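Local coordinates for endosialidase (Enterobacteria phage phi92, PDB 4HIZ), which cleaves polysialic acid internally as a phage endosialidase, acting on alpha-2,8 and probably alpha-2,9 linkages between sialic acid units, at residues His147-Gly152 with Val289-Ser294; Tyr159-Thr164 with Ala175-Arg180; Thr274-Val279 with Ser332-Arg337. All coordinates share one frame; numbering follows the deposited sequence.

Interaction 1: His147-Gly152 with Val289-Ser294; sequences HCMSMG and VTETHS. With EDO (1,2-ethanediol), chain P.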
ATOM      1  N   HIS A 147      -8.770  26.367  -6.973  1.00 12.01           N
ATOM      2  CA  HIS A 147      -9.031  25.651  -8.220  1.00 11.71           C
ATOM      3  C   HIS A 147      -7.927  26.084  -9.195  1.00 12.28           C
ATOM      4  O   HIS A 147      -7.415  27.195  -9.115  1.00 12.88           O
ATOM      5  CB  HIS A 147     -10.413  26.125  -8.731  1.00 12.42           C
ATOM      6  CG  HIS A 147     -10.878  25.491 -10.002  1.00 13.54           C
ATOM      7  ND1 HIS A 147     -10.626  26.028 -11.252  1.00 14.69           N
ATOM      8  CD2 HIS A 147     -11.672  24.412 -10.207  1.00 14.24           C
ATOM      9  CE1 HIS A 147     -11.212  25.280 -12.172  1.00 15.22           C
ATOM     10  NE2 HIS A 147     -11.853  24.292 -11.563  1.00 15.25           N
ATOM     11  N   CYS A 148      -7.525  25.204 -10.104  1.00 11.97           N
ATOM     12  CA  CYS A 148      -6.494  25.584 -11.052  1.00 11.35           C
ATOM     13  C   CYS A 148      -6.575  24.760 -12.309  1.00 10.96           C
ATOM     14  O   CYS A 148      -6.657  23.511 -12.230  1.00 11.39           O
ATOM     15  CB  CYS A 148      -5.103  25.385 -10.401  1.00 11.91           C
ATOM     16  SG  CYS A 148      -3.682  25.813 -11.484  1.00 12.56           S
ATOM     17  N   MET A 149      -6.530  25.426 -13.459  1.00 10.33           N
ATOM     18  CA  MET A 149      -6.357  24.766 -14.752  1.00 10.73           C
ATOM     19  C   MET A 149      -5.209  25.362 -15.580  1.00 11.13           C
ATOM     20  O   MET A 149      -5.047  25.013 -16.758  1.00 11.36           O
ATOM     21  CB  MET A 149      -7.666  24.767 -15.557  1.00 11.46           C
ATOM     22  CG  MET A 149      -8.748  23.858 -14.919  1.00 12.03           C
ATOM     23  SD  MET A 149     -10.240  23.948 -15.905  1.00 15.10           S
ATOM     24  CE  MET A 149     -11.198  22.667 -15.069  1.00 16.35           C
ATOM     25  N   SER A 150      -4.409  26.254 -14.987  1.00 11.35           N
ATOM     26  CA  SER A 150      -3.285  26.838 -15.722  1.00 11.58           C
ATOM     27  C   SER A 150      -2.067  26.775 -14.815  1.00 11.48           C
ATOM     28  O   SER A 150      -2.074  27.387 -13.731  1.00 12.63           O
ATOM     29  CB  SER A 150      -3.591  28.319 -16.058  1.00 12.30           C
ATOM     30  OG  SER A 150      -2.481  28.864 -16.765  1.00 13.60           O
ATOM     31  N   MET A 151      -1.031  26.045 -15.249  1.00 10.25           N
ATOM     32  CA  MET A 151       0.209  25.921 -14.488  1.00 11.28           C
ATOM     33  C   MET A 151       1.332  25.527 -15.439  1.00 11.13           C
ATOM     34  O   MET A 151       1.100  24.821 -16.437  1.00 11.02           O
ATOM     35  CB  MET A 151       0.048  24.768 -13.462  1.00 12.25           C
ATOM     36  CG  MET A 151       1.265  24.586 -12.520  1.00 12.74           C
ATOM     37  SD  MET A 151       0.992  23.231 -11.321  1.00 14.08           S
ATOM     38  CE  MET A 151      -0.217  23.982 -10.218  1.00 16.65           C
ATOM     39  N   GLY A 152       2.547  25.964 -15.125  1.00 11.14           N
ATOM     40  CA  GLY A 152       3.712  25.545 -15.900  1.00 11.89           C
ATOM     41  C   GLY A 152       4.969  26.193 -15.352  1.00 12.64           C
ATOM     42  O   GLY A 152       4.980  26.762 -14.253  1.00 13.63           O
ATOM     43  N   VAL A 289     -14.514  36.322 -16.439  1.00 14.33           N
ATOM     44  CA  VAL A 289     -13.697  35.129 -16.732  1.00 14.56           C
ATOM     45  C   VAL A 289     -14.372  33.927 -16.106  1.00 14.52           C
ATOM     46  O   VAL A 289     -14.682  33.908 -14.912  1.00 15.70           O
ATOM     47  CB  VAL A 289     -12.253  35.281 -16.202  1.00 13.93           C
ATOM     48  CG1 VAL A 289     -11.404  33.955 -16.423  1.00 14.26           C
ATOM     49  CG2 VAL A 289     -11.555  36.453 -16.905  1.00 14.10           C
ATOM     50  N   THR A 290     -14.627  32.930 -16.931  1.00 14.73           N
ATOM     51  CA  THR A 290     -15.237  31.692 -16.436  1.00 14.63           C
ATOM     52  C   THR A 290     -14.122  30.798 -15.910  1.00 15.31           C
ATOM     53  O   THR A 290     -14.204  30.279 -14.793  1.00 16.52           O
ATOM     54  CB  THR A 290     -15.995  30.994 -17.559  1.00 16.19           C
ATOM     55  OG1 THR A 290     -17.068  31.842 -17.980  1.00 16.97           O
ATOM     56  CG2 THR A 290     -16.626  29.685 -17.080  1.00 17.03           C
ATOM     57  N   GLU A 291     -13.091  30.623 -16.724  1.00 14.69           N
ATOM     58  CA  GLU A 291     -11.940  29.788 -16.347  1.00 14.45           C
ATOM     59  C   GLU A 291     -10.689  30.321 -16.969  1.00 13.87           C
ATOM     60  O   GLU A 291     -10.717  30.776 -18.114  1.00 14.72           O
ATOM     61  CB  GLU A 291     -12.079  28.311 -16.827  1.00 16.10           C
ATOM     62  CG  GLU A 291     -13.127  27.502 -16.084  1.00 18.63           C
ATOM     63  CD  GLU A 291     -13.405  26.142 -16.719  1.00 21.20           C
ATOM     64  OE1 GLU A 291     -13.126  25.974 -17.914  1.00 23.01           O
ATOM     65  OE2 GLU A 291     -13.884  25.222 -16.031  1.00 22.51           O
ATOM     66  N   THR A 292      -9.590  30.267 -16.213  1.00 13.48           N
ATOM     67  CA  THR A 292      -8.240  30.326 -16.783  1.00 13.25           C
ATOM     68  C   THR A 292      -7.760  28.883 -16.992  1.00 13.88           C
ATOM     69  O   THR A 292      -8.059  27.983 -16.171  1.00 15.37           O
ATOM     70  CB  THR A 292      -7.250  31.098 -15.886  1.00 13.32           C
ATOM     71  OG1 THR A 292      -7.182  30.537 -14.573  1.00 13.50           O
ATOM     72  CG2 THR A 292      -7.686  32.603 -15.734  1.00 12.71           C
ATOM     73  N   HIS A 293      -7.023  28.673 -18.076  1.00 11.86           N
ATOM     74  CA  HIS A 293      -6.830  27.302 -18.575  1.00 11.30           C
ATOM     75  C   HIS A 293      -5.685  27.277 -19.556  1.00 11.73           C
ATOM     76  O   HIS A 293      -5.677  28.073 -20.515  1.00 13.55           O
ATOM     77  CB  HIS A 293      -8.145  26.837 -19.249  1.00 12.07           C
ATOM     78  CG  HIS A 293      -8.084  25.467 -19.872  1.00 12.09           C
ATOM     79  ND1 HIS A 293      -7.658  25.262 -21.169  1.00 11.82           N
ATOM     80  CD2 HIS A 293      -8.451  24.243 -19.401  1.00 12.93           C
ATOM     81  CE1 HIS A 293      -7.773  23.972 -21.473  1.00 11.75           C
ATOM     82  NE2 HIS A 293      -8.261  23.341 -20.420  1.00 12.83           N
ATOM     83  N   SER A 294      -4.686  26.416 -19.302  1.00 12.02           N
ATOM     84  CA  SER A 294      -3.521  26.253 -20.185  1.00 11.26           C
ATOM     85  C   SER A 294      -2.481  27.363 -19.950  1.00 12.04           C
ATOM     86  O   SER A 294      -2.795  28.462 -19.445  1.00 13.00           O
ATOM     87  CB  SER A 294      -3.933  26.170 -21.680  1.00 11.48           C
ATOM     88  OG  SER A 294      -2.935  25.518 -22.456  1.00 12.24           O
TER
HETATM   89  C1  EDO P 810     -13.459  21.480 -12.124  1.00 32.42           C
HETATM   90  O1  EDO P 810     -13.867  22.745 -12.650  1.00 28.30           O
HETATM   91  C2  EDO P 810     -14.412  21.123 -11.001  1.00 39.15           C
HETATM   92  O2  EDO P 810     -15.726  21.331 -11.537  1.00 44.33           O
HETATM   93  O   HOH W   1      -6.195  28.243 -13.363  1.00 13.95           O
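M149 and S150 meet 291-294 through two hydrogen bonds that both involve S294. The amide N of S294 reaches M149 O at 2.9 Å, with an N-H...O angle of 170°, and the OG of S150, anti to the backbone N, gives its proton to S294 O at 2.7 Å. That hydroxyl stands above the carbonyl plane, 60° out of it. M149 O also receives a CA-H...O contact from H293.

The M149 side chain touches three residues of the partner in succession. Its CB lies 3.3 Å from T292 O, and SD comes in at the edge of the H293 ring, near the ring plane, 3.9 Å from CD2. With CG anti to the carbonyl carbon and an extended chain beyond, CE ends 3.8 Å from E291 OE2, the two side chains crossing obliquely. CE also approaches O1 of an ethanediol, probably from the crystallisation liquor, which is hydrogen-bonded to H147 NE2 at 2.8 Å.

A water accepts from M149 N and donates to T292 OG1, bridging the two segments; T292 OG1 is bonded in turn to E163. In the second shell, H293 ND1 is bonded to P350 O, S294 OG to D88, and H147 ND1 to E163.

The chain turns a corner at M149, and the axes of 150-152 and 291-294 make an angle of 33° at 5.6 Å. Strands 144-154 and 291-297 are outermost in two different four-stranded antiparallel sheets of the chain; 157-166 pairs with 144-154 and 304-311 with 291-297, while 347-355, from the following sheet, takes contacts from H293 and S294.

Interaction 2: Tyr159-Thr164 with Ala175-Arg180; sequences YAVIET and AELWSR. With FRU (beta-D-fructofuranose), chain G.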
ATOM      1  N   TYR A 159       4.845  28.599 -12.165  1.00 11.59           N
ATOM      2  CA  TYR A 159       3.786  29.592 -12.180  1.00 11.73           C
ATOM      3  C   TYR A 159       2.450  28.875 -12.227  1.00 11.97           C
ATOM      4  O   TYR A 159       2.311  27.891 -12.930  1.00 12.94           O
ATOM      5  CB  TYR A 159       3.919  30.501 -13.416  1.00 12.58           C
ATOM      6  CG  TYR A 159       4.929  31.604 -13.201  1.00 13.53           C
ATOM      7  CD1 TYR A 159       4.565  32.798 -12.558  1.00 13.49           C
ATOM      8  CD2 TYR A 159       6.259  31.436 -13.593  1.00 14.00           C
ATOM      9  CE1 TYR A 159       5.531  33.816 -12.316  1.00 13.53           C
ATOM     10  CE2 TYR A 159       7.233  32.450 -13.369  1.00 14.69           C
ATOM     11  CZ  TYR A 159       6.859  33.608 -12.719  1.00 14.55           C
ATOM     12  OH  TYR A 159       7.789  34.585 -12.491  1.00 15.55           O
ATOM     13  N   ALA A 160       1.472  29.386 -11.495  1.00 11.86           N
ATOM     14  CA  ALA A 160       0.141  28.802 -11.545  1.00 11.58           C
ATOM     15  C   ALA A 160      -0.889  29.916 -11.368  1.00 12.71           C
ATOM     16  O   ALA A 160      -0.677  30.837 -10.561  1.00 14.37           O
ATOM     17  CB  ALA A 160      -0.025  27.738 -10.437  1.00 13.18           C
ATOM     18  N   VAL A 161      -2.016  29.836 -12.080  1.00 12.72           N
ATOM     19  CA  VAL A 161      -3.091  30.758 -11.767  1.00 12.84           C
ATOM     20  C   VAL A 161      -4.000  30.000 -10.808  1.00 12.57           C
ATOM     21  O   VAL A 161      -4.731  29.082 -11.214  1.00 12.72           O
ATOM     22  CB  VAL A 161      -3.898  31.222 -13.004  1.00 13.39           C
ATOM     23  CG1 VAL A 161      -5.023  32.205 -12.569  1.00 12.36           C
ATOM     24  CG2 VAL A 161      -2.961  31.898 -14.004  1.00 14.39           C
ATOM     25  N   ILE A 162      -3.899  30.367  -9.535  1.00 12.27           N
ATOM     26  CA  ILE A 162      -4.677  29.732  -8.491  1.00 11.93           C
ATOM     27  C   ILE A 162      -5.929  30.555  -8.287  1.00 11.75           C
ATOM     28  O   ILE A 162      -5.886  31.736  -7.893  1.00 12.94           O
ATOM     29  CB  ILE A 162      -3.891  29.625  -7.179  1.00 12.31           C
ATOM     30  CG1 ILE A 162      -2.646  28.746  -7.383  1.00 13.20           C
ATOM     31  CG2 ILE A 162      -4.799  29.083  -6.083  1.00 13.41           C
ATOM     32  CD1 ILE A 162      -2.946  27.288  -7.893  1.00 12.70           C
ATOM     33  N   GLU A 163      -7.050  29.948  -8.627  1.00 10.87           N
ATOM     34  CA  GLU A 163      -8.343  30.612  -8.589  1.00 12.01           C
ATOM     35  C   GLU A 163      -9.017  30.393  -7.250  1.00 13.36           C
ATOM     36  O   GLU A 163      -8.875  29.327  -6.641  1.00 13.28           O
ATOM     37  CB  GLU A 163      -9.228  30.004  -9.677  1.00 13.04           C
ATOM     38  CG  GLU A 163      -8.749  30.336 -11.110  1.00 13.79           C
ATOM     39  CD  GLU A 163      -9.614  29.719 -12.178  1.00 14.79           C
ATOM     40  OE1 GLU A 163     -10.386  28.757 -11.869  1.00 15.45           O
ATOM     41  OE2 GLU A 163      -9.496  30.165 -13.345  1.00 15.63           O
ATOM     42  N   THR A 164      -9.814  31.372  -6.823  1.00 12.37           N
ATOM     43  CA  THR A 164     -10.669  31.209  -5.653  1.00 13.31           C
ATOM     44  C   THR A 164     -12.104  31.188  -6.167  1.00 13.56           C
ATOM     45  O   THR A 164     -12.543  32.156  -6.823  1.00 13.84           O
ATOM     46  CB  THR A 164     -10.483  32.380  -4.666  1.00 14.67           C
ATOM     47  OG1 THR A 164      -9.174  32.344  -4.115  1.00 14.47           O
ATOM     48  CG2 THR A 164     -11.475  32.301  -3.515  1.00 15.87           C
ATOM     49  N   ALA A 175      -8.656  35.639  -8.849  1.00 13.80           N
ATOM     50  CA  ALA A 175      -7.597  34.736  -9.281  1.00 13.82           C
ATOM     51  C   ALA A 175      -6.258  35.347  -8.939  1.00 14.10           C
ATOM     52  O   ALA A 175      -6.093  36.591  -8.981  1.00 15.67           O
ATOM     53  CB  ALA A 175      -7.698  34.471 -10.793  1.00 14.78           C
ATOM     54  N   GLU A 176      -5.301  34.482  -8.609  1.00 14.02           N
ATOM     55  CA  GLU A 176      -3.976  34.947  -8.196  1.00 14.06           C
ATOM     56  C   GLU A 176      -2.936  34.240  -9.001  1.00 13.83           C
ATOM     57  O   GLU A 176      -3.075  33.044  -9.274  1.00 14.23           O
ATOM     58  CB  GLU A 176      -3.724  34.680  -6.706  1.00 14.85           C
ATOM     59  CG  GLU A 176      -4.643  35.511  -5.788  1.00 15.78           C
ATOM     60  CD  GLU A 176      -4.720  34.958  -4.356  1.00 16.55           C
ATOM     61  OE1 GLU A 176      -4.619  33.719  -4.144  1.00 17.21           O
ATOM     62  OE2 GLU A 176      -4.889  35.794  -3.438  1.00 17.57           O
ATOM     63  N   LEU A 177      -1.876  34.959  -9.363  1.00 12.90           N
ATOM     64  CA  LEU A 177      -0.716  34.311  -9.960  1.00 12.42           C
ATOM     65  C   LEU A 177       0.166  33.874  -8.785  1.00 12.92           C
ATOM     66  O   LEU A 177       0.566  34.713  -7.988  1.00 14.66           O
ATOM     67  CB  LEU A 177       0.004  35.300 -10.914  1.00 13.57           C
ATOM     68  CG  LEU A 177       1.184  34.631 -11.660  1.00 14.62           C
ATOM     69  CD1 LEU A 177       0.692  33.604 -12.703  1.00 15.20           C
ATOM     70  CD2 LEU A 177       2.069  35.726 -12.306  1.00 15.02           C
ATOM     71  N   TRP A 178       0.420  32.557  -8.635  1.00 12.32           N
ATOM     72  CA  TRP A 178       1.309  32.055  -7.584  1.00 11.83           C
ATOM     73  C   TRP A 178       2.602  31.626  -8.235  1.00 12.79           C
ATOM     74  O   TRP A 178       2.582  31.007  -9.318  1.00 12.74           O
ATOM     75  CB  TRP A 178       0.700  30.821  -6.886  1.00 12.64           C
ATOM     76  CG  TRP A 178      -0.458  31.069  -5.933  1.00 13.99           C
ATOM     77  CD1 TRP A 178      -1.392  32.078  -5.967  1.00 15.26           C
ATOM     78  CD2 TRP A 178      -0.805  30.233  -4.814  1.00 14.00           C
ATOM     79  NE1 TRP A 178      -2.292  31.923  -4.915  1.00 15.03           N
ATOM     80  CE2 TRP A 178      -1.953  30.800  -4.199  1.00 15.05           C
ATOM     81  CE3 TRP A 178      -0.241  29.082  -4.265  1.00 13.29           C
ATOM     82  CZ2 TRP A 178      -2.557  30.234  -3.067  1.00 15.72           C
ATOM     83  CZ3 TRP A 178      -0.830  28.521  -3.130  1.00 13.97           C
ATOM     84  CH2 TRP A 178      -1.987  29.078  -2.558  1.00 14.89           C
ATOM     85  N   SER A 179       3.738  31.926  -7.606  1.00 12.70           N
ATOM     86  CA  SER A 179       4.995  31.388  -8.134  0.66 12.52           C
ATOM     87  C   SER A 179       5.988  31.058  -7.060  1.00 12.37           C
ATOM     88  O   SER A 179       5.956  31.611  -5.976  1.00 12.91           O
ATOM     89  CB  SER A 179       5.648  32.319  -9.177  0.66 14.08           C
ATOM     90  OG  SER A 179       6.331  33.393  -8.559  0.66 14.56           O
ATOM     91  N   ARG A 180       6.853  30.092  -7.388  1.00 11.80           N
ATOM     92  CA  ARG A 180       7.977  29.683  -6.515  1.00 11.63           C
ATOM     93  C   ARG A 180       9.120  29.364  -7.433  1.00 11.84           C
ATOM     94  O   ARG A 180       8.915  29.018  -8.588  1.00 12.85           O
ATOM     95  CB  ARG A 180       7.640  28.363  -5.760  1.00 11.67           C
ATOM     96  CG  ARG A 180       7.093  28.573  -4.355  1.00 12.47           C
ATOM     97  CD  ARG A 180       6.753  27.218  -3.732  1.00 13.46           C
ATOM     98  NE  ARG A 180       6.444  27.358  -2.307  1.00 14.19           N
ATOM     99  CZ  ARG A 180       5.935  26.357  -1.576  1.00 14.71           C
ATOM    100  NH1 ARG A 180       5.705  25.163  -2.154  1.00 13.18           N
ATOM    101  NH2 ARG A 180       5.707  26.530  -0.278  1.00 14.75           N
TER
HETATM  102  C1  FRU G   2      -6.834  35.692   1.709  1.00 26.37           C
HETATM  103  C2  FRU G   2      -5.735  35.170   0.897  1.00 25.72           C
HETATM  104  C3  FRU G   2      -5.897  34.560  -0.394  1.00 23.48           C
HETATM  105  C4  FRU G   2      -4.555  34.018  -0.698  1.00 22.89           C
HETATM  106  C5  FRU G   2      -4.049  33.684   0.674  1.00 25.79           C
HETATM  107  C6  FRU G   2      -2.544  33.496   0.800  1.00 29.53           C
HETATM  108  O1  FRU G   2      -7.298  34.494   2.301  1.00 27.89           O
HETATM  109  O2  FRU G   2      -5.283  36.482   0.352  1.00 27.09           O
HETATM  110  O3  FRU G   2      -6.534  35.339  -1.437  1.00 22.18           O
HETATM  111  O4  FRU G   2      -4.671  32.840  -1.558  1.00 20.71           O
HETATM  112  O5  FRU G   2      -4.501  34.752   1.540  1.00 26.28           O
HETATM  113  O6  FRU G   2      -1.909  34.729   0.673  1.00 33.78           O
HETATM  114  O   HOH W   2      -6.828  32.757  -5.548  1.00 17.72           O
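I162 and W178 pack together on the hairpin face that also holds A160 and E176, crossing at about a right angle. From I162, CB lies 3.6 Å from W178 NE1; CG1, anti to the carbonyl carbon (chi1 -62°), sits over the indole face, 3.6 Å from the centroid of the five-membered ring and 16° off its normal, a CH-pi contact; CG2 reaches toward CE2 and CZ2; and the tip, CD1, turns away from the indole to lie 3.8 Å from CB of C148 on strand 144-154. On the other face, V161 CG1 meets A175 CB, and S179 CB, in the conformer described, lies over the Y159 ring.

The backbone evidence is four N-H...O bonds: A160 and W178 exchange a pair, as do I162 and E176.

W178 NE1 donates to E176 OE1 at 3.0 Å, nearly straight at 175°; the acceptor lies in the indole plane, but the donor stands above the carboxylate plane. OE1 is gripped further by fructose O4 at 2.7 Å and by a water that also donates to I162 O and accepts from T164 OG1. Fructose O3 donates to E176 OE2 at 2.6 Å. W178 both lines the pocket and, through NE1, helps fix the rotation of the E176 carboxylate; Y146 OH and D138 OD2 also hydrogen-bond the fructose. The arrangement is a beta hairpin of a propeller blade, with E176 and W178 lining a glycan pocket.

Interaction 3: Thr274-Val279 with Ser332-Arg337; sequences TELPDV and SSFTRR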
ATOM      1  N   THR A 274       0.053  37.098  -6.326  1.00 14.55           N
ATOM      2  CA  THR A 274      -0.315  38.393  -6.899  1.00 16.23           C
ATOM      3  C   THR A 274      -1.738  38.334  -7.419  1.00 15.86           C
ATOM      4  O   THR A 274      -2.034  37.510  -8.280  1.00 15.53           O
ATOM      5  CB  THR A 274       0.619  38.733  -8.082  1.00 17.86           C
ATOM      6  OG1 THR A 274       1.994  38.689  -7.647  1.00 18.98           O
ATOM      7  CG2 THR A 274       0.297  40.126  -8.633  1.00 18.04           C
ATOM      8  N   GLU A 275      -2.598  39.247  -6.964  1.00 15.99           N
ATOM      9  CA  GLU A 275      -3.968  39.278  -7.465  1.00 16.82           C
ATOM     10  C   GLU A 275      -3.974  39.733  -8.927  1.00 16.24           C
ATOM     11  O   GLU A 275      -3.222  40.669  -9.300  1.00 14.83           O
ATOM     12  CB  GLU A 275      -4.834  40.217  -6.619  1.00 19.40           C
ATOM     13  CG  GLU A 275      -6.301  40.141  -6.963  1.00 24.89           C
ATOM     14  CD  GLU A 275      -7.163  40.892  -5.967  1.00 33.99           C
ATOM     15  OE1 GLU A 275      -6.605  41.603  -5.104  1.00 43.55           O
ATOM     16  OE2 GLU A 275      -8.400  40.767  -6.039  1.00 32.13           O
ATOM     17  N   LEU A 276      -4.796  39.070  -9.754  1.00 15.86           N
ATOM     18  CA  LEU A 276      -4.919  39.449 -11.168  1.00 15.61           C
ATOM     19  C   LEU A 276      -6.167  40.318 -11.327  1.00 15.75           C
ATOM     20  O   LEU A 276      -7.290  39.829 -11.241  1.00 15.87           O
ATOM     21  CB  LEU A 276      -5.026  38.189 -12.047  1.00 16.65           C
ATOM     22  CG  LEU A 276      -3.807  37.236 -11.963  1.00 17.79           C
ATOM     23  CD1 LEU A 276      -3.978  35.986 -12.854  1.00 19.23           C
ATOM     24  CD2 LEU A 276      -2.499  37.977 -12.352  1.00 18.58           C
ATOM     25  N   PRO A 277      -5.982  41.632 -11.560  1.00 17.49           N
ATOM     26  CA  PRO A 277      -7.182  42.479 -11.579  1.00 18.27           C
ATOM     27  C   PRO A 277      -8.196  42.082 -12.624  1.00 18.21           C
ATOM     28  O   PRO A 277      -7.835  41.811 -13.764  1.00 18.95           O
ATOM     29  CB  PRO A 277      -6.618  43.861 -11.912  1.00 20.29           C
ATOM     30  CG  PRO A 277      -5.233  43.851 -11.385  1.00 20.57           C
ATOM     31  CD  PRO A 277      -4.734  42.417 -11.622  1.00 19.95           C
ATOM     32  N   ASP A 278      -9.460  42.044 -12.200  1.00 18.50           N
ATOM     33  CA  ASP A 278     -10.622  41.767 -13.065  1.00 20.35           C
ATOM     34  C   ASP A 278     -10.701  40.342 -13.606  1.00 18.06           C
ATOM     35  O   ASP A 278     -11.523  40.069 -14.486  1.00 17.16           O
ATOM     36  CB  ASP A 278     -10.729  42.767 -14.228  1.00 25.12           C
ATOM     37  CG  ASP A 278     -11.129  44.166 -13.772  1.00 32.47           C
ATOM     38  OD1 ASP A 278     -11.896  44.307 -12.786  1.00 34.51           O
ATOM     39  OD2 ASP A 278     -10.672  45.129 -14.422  1.00 36.31           O
ATOM     40  N   VAL A 279      -9.872  39.426 -13.092  1.00 17.13           N
ATOM     41  CA  VAL A 279     -10.006  38.028 -13.498  1.00 15.59           C
ATOM     42  C   VAL A 279     -10.963  37.379 -12.506  1.00 15.42           C
ATOM     43  O   VAL A 279     -10.560  36.937 -11.439  1.00 16.82           O
ATOM     44  CB  VAL A 279      -8.648  37.341 -13.543  1.00 15.73           C
ATOM     45  CG1 VAL A 279      -8.826  35.862 -13.978  1.00 14.87           C
ATOM     46  CG2 VAL A 279      -7.751  38.114 -14.521  1.00 16.18           C
ATOM     47  N   SER A 332       1.368  41.294 -12.041  1.00 17.26           N
ATOM     48  CA  SER A 332      -0.042  41.655 -12.179  1.00 18.29           C
ATOM     49  C   SER A 332      -0.403  42.237 -13.555  1.00 18.85           C
ATOM     50  O   SER A 332      -1.577  42.535 -13.804  1.00 19.99           O
ATOM     51  CB  SER A 332      -0.446  42.661 -11.092  1.00 18.90           C
ATOM     52  OG  SER A 332       0.109  43.943 -11.380  1.00 20.73           O
ATOM     53  N   SER A 333       0.586  42.404 -14.431  1.00 18.74           N
ATOM     54  CA  SER A 333       0.387  43.087 -15.713  1.00 21.38           C
ATOM     55  C   SER A 333       0.174  42.138 -16.898  1.00 20.42           C
ATOM     56  O   SER A 333       1.084  41.392 -17.278  1.00 20.85           O
ATOM     57  CB  SER A 333       1.605  43.944 -16.006  1.00 24.61           C
ATOM     58  OG  SER A 333       1.388  44.694 -17.192  1.00 28.58           O
ATOM     59  N   PHE A 334      -1.014  42.167 -17.482  1.00 19.06           N
ATOM     60  CA  PHE A 334      -1.303  41.321 -18.630  1.00 17.16           C
ATOM     61  C   PHE A 334      -2.307  41.992 -19.520  1.00 17.73           C
ATOM     62  O   PHE A 334      -2.989  42.953 -19.109  1.00 19.02           O
ATOM     63  CB  PHE A 334      -1.864  39.923 -18.181  1.00 16.50           C
ATOM     64  CG  PHE A 334      -3.096  40.034 -17.340  1.00 18.61           C
ATOM     65  CD1 PHE A 334      -3.005  40.200 -15.967  1.00 20.00           C
ATOM     66  CD2 PHE A 334      -4.361  40.059 -17.939  1.00 20.29           C
ATOM     67  CE1 PHE A 334      -4.148  40.355 -15.193  1.00 21.59           C
ATOM     68  CE2 PHE A 334      -5.519  40.187 -17.166  1.00 21.96           C
ATOM     69  CZ  PHE A 334      -5.415  40.341 -15.798  1.00 22.43           C
ATOM     70  N   THR A 335      -2.390  41.520 -20.751  1.00 16.95           N
ATOM     71  CA  THR A 335      -3.427  42.043 -21.654  0.51 16.95           C
ATOM     72  C   THR A 335      -4.231  40.895 -22.209  1.00 16.92           C
ATOM     73  O   THR A 335      -3.725  39.798 -22.417  1.00 18.29           O
ATOM     74  CB  THR A 335      -2.863  42.819 -22.857  0.51 17.34           C
ATOM     75  OG1 THR A 335      -1.844  42.028 -23.482  0.51 17.75           O
ATOM     76  CG2 THR A 335      -2.312  44.177 -22.429  0.51 17.41           C
ATOM     77  N   ARG A 336      -5.519  41.152 -22.438  1.00 16.20           N
ATOM     78  CA  ARG A 336      -6.411  40.147 -23.005  1.00 16.03           C
ATOM     79  C   ARG A 336      -6.337  40.234 -24.522  1.00 16.11           C
ATOM     80  O   ARG A 336      -6.516  41.333 -25.112  1.00 17.74           O
ATOM     81  CB  ARG A 336      -7.845  40.400 -22.555  1.00 16.22           C
ATOM     82  CG  ARG A 336      -8.043  40.376 -21.046  1.00 17.29           C
ATOM     83  CD  ARG A 336      -9.540  40.416 -20.720  1.00 19.93           C
ATOM     84  NE  ARG A 336      -9.747  40.559 -19.282  1.00 19.96           N
ATOM     85  CZ  ARG A 336     -10.784  40.061 -18.631  1.00 18.68           C
ATOM     86  NH1 ARG A 336     -11.720  39.397 -19.301  1.00 17.75           N
ATOM     87  NH2 ARG A 336     -10.895  40.258 -17.319  1.00 18.29           N
ATOM     88  N   ARG A 337      -6.070  39.107 -25.164  1.00 14.97           N
ATOM     89  CA  ARG A 337      -6.042  39.031 -26.623  1.00 15.42           C
ATOM     90  C   ARG A 337      -6.994  37.944 -27.072  1.00 15.99           C
ATOM     91  O   ARG A 337      -6.783  36.763 -26.742  1.00 16.28           O
ATOM     92  CB  ARG A 337      -4.614  38.759 -27.098  1.00 16.67           C
ATOM     93  CG  ARG A 337      -3.665  39.953 -26.758  1.00 18.71           C
ATOM     94  CD  ARG A 337      -2.219  39.667 -27.035  1.00 20.57           C
ATOM     95  NE  ARG A 337      -1.426  40.859 -26.689  1.00 22.93           N
ATOM     96  CZ  ARG A 337      -0.145  41.016 -26.961  1.00 23.34           C
ATOM     97  NH1 ARG A 337       0.512  40.073 -27.603  1.00 21.36           N
ATOM     98  NH2 ARG A 337       0.464  42.148 -26.618  1.00 25.96           N
TER
HETATM   99  O   HOH W   3      -8.580  41.809 -16.404  1.00 38.78           O
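F334 and V279 meet where a type II beta turn, L276 to V279, packs against the segment leading into the outer strand of the next sheet of the beta propeller. Chi1 of F334, 57°, puts CG in the crowded position between the backbone N and the carbonyl carbon, and from there the ring projects to the turn. Its CZ lies 3.5 Å from V279 CG2, and CE1 lies 3.9 Å from L276 CB; both approach the ring obliquely. P277 O comes to the ring edge, near its plane, 3.5 Å from CZ. Outside the two segments, F324 meets the F334 ring and L276.

T274 CG2 touches S332 CB at 3.6 Å, so the contact includes the end of strand 272-275. The turn itself closes with V279 N bonded to L276 O at 3.2 Å.

R336, extended from CG to NE, reaches the turn, where D278 O lies at the guanidinium edge. NH2 is hydrogen-bonded to L287 O. A water joins the two segments, accepting from R336 NH2 at 2.9 Å and donating to P277 O at 2.7 Å.

All three contacts fall in the catalytic beta-propeller range, with centres about 9 Å (1 and 2), 11 Å (2 and 3) and 13 Å (1 and 3) apart. Interaction 2 lies within one antiparallel sheet, 144-154, 157-166, 172-181 and 272-275, and is nested in the loop that interaction 1 closes. Interactions 1 and 3 tie the two outermost strands of that sheet, or residues continuing from them, to the sheet of 291-297 and 335-338, and their segments alternate along the chain. V279 packs on both A175 and T292, linking all three. The hairpin bearing the glycan-pocket residues is therefore flanked by two inter-sheet seams.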